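Side-chain contact in mandelate racemase/muconate lactonizing enzyme family protein (Bradyrhizobium sp. ORS 278, PDB 3TOY), which belongs to the enolase superfamily, pairing an N-terminal capping domain with a barrel-type C-terminal domain that carries a metal site: residues 191-195 / 196-200. Residues are numbered along the deposited sequence; the frame is centred on the assembly and turned at random.
Sequences GGHGD and LATDE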
ATOM      1  N   GLY A 191     -18.214 -27.325  13.192  1.00 33.62           N
ATOM      2  CA  GLY A 191     -17.095 -27.462  14.110  1.00 31.66           C
ATOM      3  C   GLY A 191     -17.002 -26.342  15.117  1.00 29.06           C
ATOM      4  O   GLY A 191     -17.837 -25.432  15.145  1.00 30.29           O
ATOM      5  N   GLY A 192     -15.990 -26.430  15.972  1.00 31.47           N
ATOM      6  CA  GLY A 192     -15.740 -25.412  16.984  1.00 31.56           C
ATOM      7  C   GLY A 192     -16.476 -25.629  18.291  1.00 36.76           C
ATOM      8  O   GLY A 192     -16.349 -24.834  19.208  1.00 39.05           O
ATOM      9  N   HIS A 193     -17.257 -26.698  18.381  1.00 39.32           N
ATOM     10  CA  HIS A 193     -17.996 -26.955  19.616  1.00 49.42           C
ATOM     11  C   HIS A 193     -17.031 -27.370  20.729  1.00 48.04           C
ATOM     12  O   HIS A 193     -17.246 -27.041  21.896  1.00 53.62           O
ATOM     13  CB  HIS A 193     -19.115 -27.989  19.401  1.00 50.07           C
ATOM     14  CG  HIS A 193     -18.689 -29.199  18.622  1.00 59.29           C
ATOM     15  ND1 HIS A 193     -18.231 -29.128  17.320  1.00 59.19           N
ATOM     16  CD2 HIS A 193     -18.665 -30.513  18.956  1.00 58.26           C
ATOM     17  CE1 HIS A 193     -17.934 -30.342  16.892  1.00 63.46           C
ATOM     18  NE2 HIS A 193     -18.190 -31.202  17.864  1.00 59.15           N
ATOM     19  N   GLY A 194     -15.958 -28.060  20.353  1.00 45.97           N
ATOM     20  CA  GLY A 194     -14.928 -28.488  21.305  1.00 41.13           C
ATOM     21  C   GLY A 194     -13.541 -28.065  20.857  1.00 43.24           C
ATOM     22  O   GLY A 194     -13.377 -27.011  20.245  1.00 45.23           O
ATOM     23  N   ASP A 195     -12.543 -28.892  21.143  1.00 35.12           N
ATOM     24  CA  ASP A 195     -11.173 -28.582  20.761  1.00 33.51           C
ATOM     25  C   ASP A 195     -10.853 -29.036  19.335  1.00 31.58           C
ATOM     26  O   ASP A 195     -11.709 -29.613  18.657  1.00 32.59           O
ATOM     27  CB  ASP A 195     -10.193 -29.177  21.772  1.00 33.43           C
ATOM     28  CG  ASP A 195     -10.281 -30.691  21.860  1.00 36.38           C
ATOM     29  OD1 ASP A 195     -10.983 -31.315  21.046  1.00 38.15           O
ATOM     30  OD2 ASP A 195      -9.633 -31.261  22.755  1.00 47.58           O
ATOM     31  N   LEU A 196      -9.640 -28.751  18.861  1.00 28.30           N
ATOM     32  CA  LEU A 196      -9.250 -29.145  17.506  1.00 27.39           C
ATOM     33  C   LEU A 196      -9.317 -30.670  17.308  1.00 33.52           C
ATOM     34  O   LEU A 196      -9.710 -31.154  16.240  1.00 32.50           O
ATOM     35  CB  LEU A 196      -7.834 -28.636  17.186  1.00 30.16           C
ATOM     36  CG  LEU A 196      -7.161 -29.205  15.931  1.00 31.23           C
ATOM     37  CD1 LEU A 196      -7.997 -28.896  14.684  1.00 29.92           C
ATOM     38  CD2 LEU A 196      -5.718 -28.655  15.787  1.00 32.87           C
ATOM     39  N   ALA A 197      -8.905 -31.427  18.325  1.00 34.75           N
ATOM     40  CA  ALA A 197      -8.941 -32.887  18.217  1.00 33.49           C
ATOM     41  C   ALA A 197     -10.342 -33.334  17.835  1.00 28.78           C
ATOM     42  O   ALA A 197     -10.513 -34.210  16.991  1.00 36.42           O
ATOM     43  CB  ALA A 197      -8.502 -33.558  19.540  1.00 33.92           C
ATOM     44  N   THR A 198     -11.345 -32.738  18.463  1.00 34.04           N
ATOM     45  CA  THR A 198     -12.726 -33.076  18.154  1.00 35.81           C
ATOM     46  C   THR A 198     -13.092 -32.802  16.691  1.00 36.16           C
ATOM     47  O   THR A 198     -13.721 -33.631  16.022  1.00 31.97           O
ATOM     48  CB  THR A 198     -13.670 -32.338  19.099  1.00 39.00           C
ATOM     49  OG1 THR A 198     -13.454 -32.831  20.428  1.00 41.29           O
ATOM     50  CG2 THR A 198     -15.113 -32.574  18.717  1.00 42.85           C
ATOM     51  N   ASP A 199     -12.672 -31.651  16.181  1.00 32.37           N
ATOM     52  CA  ASP A 199     -12.949 -31.304  14.795  1.00 31.13           C
ATOM     53  C   ASP A 199     -12.247 -32.285  13.888  1.00 31.31           C
ATOM     54  O   ASP A 199     -12.812 -32.748  12.897  1.00 34.00           O
ATOM     55  CB  ASP A 199     -12.417 -29.906  14.457  1.00 33.47           C
ATOM     56  CG  ASP A 199     -13.144 -28.799  15.185  1.00 41.79           C
ATOM     57  OD1 ASP A 199     -14.348 -28.958  15.520  1.00 37.09           O
ATOM     58  OD2 ASP A 199     -12.500 -27.746  15.403  1.00 37.62           O
ATOM     59  N   GLU A 200     -11.000 -32.602  14.215  1.00 29.14           N
ATOM     60  CA  GLU A 200     -10.231 -33.442  13.321  1.00 31.03           C
ATOM     61  C   GLU A 200     -10.775 -34.875  13.322  1.00 34.46           C
ATOM     62  O   GLU A 200     -10.869 -35.505  12.277  1.00 32.71           O
ATOM     63  CB  GLU A 200      -8.755 -33.427  13.683  1.00 31.88           C
ATOM     64  CG  GLU A 200      -7.915 -34.186  12.678  1.00 34.30           C
ATOM     65  CD  GLU A 200      -6.430 -33.943  12.829  1.00 42.26           C
ATOM     66  OE1 GLU A 200      -6.034 -33.216  13.761  1.00 38.71           O
ATOM     67  OE2 GLU A 200      -5.660 -34.502  12.018  1.00 40.91           O
TER
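The imidazole of H193 meets T198 and D199 obliquely, with CG2 of T198 3.5 Å from its NE2 and the carboxylate of D199 turned 57° from the ring plane, while CA of G191 lies at the ring edge, in its plane. The carboxylate of D195 is approached from both faces through a single oxygen. T198 N and T198 OG1 reach D195 OD1 from opposite sides of the plane, each at 3.0 Å; the amide comes in nearly along the C-O direction, whereas the hydroxyl, which donates, arrives on the syn side, tilted out of the plane. D195 thus occupies the N-cap of the helix, and T198 answers with both its backbone and its side chain. The aspartate torsion, chi1 61°, sets CG between the backbone N and the carbonyl carbon and so folds the carboxylate back over the first turn, where the CB of A197 packs 3.7 Å from OD1. The negative charge here would be expected to interact favourably with the helix dipole.

One turn on from the N-cap residue, D199 bends back to the glycine-rich loop. Its OD1 accepts a nearly straight bond from G192 N (3.0 Å, 169°), met on the syn side, and also lies 3.4 Å from CA of G191. The other oxygen, OD2, forms a salt bridge with R232, whose guanidinium also donates to the carbonyl of G194, tying loop and helix start to a common partner. These bonds lie in the loop that joins strand 186-190 of the barrel sheet to helix 196-210 and in the first turn of that helix. G191 pairs through its backbone with D219 at the end of neighbouring strand 215-219, and L196 packs on R231, R232 and R235 of the adjacent helix 226-236.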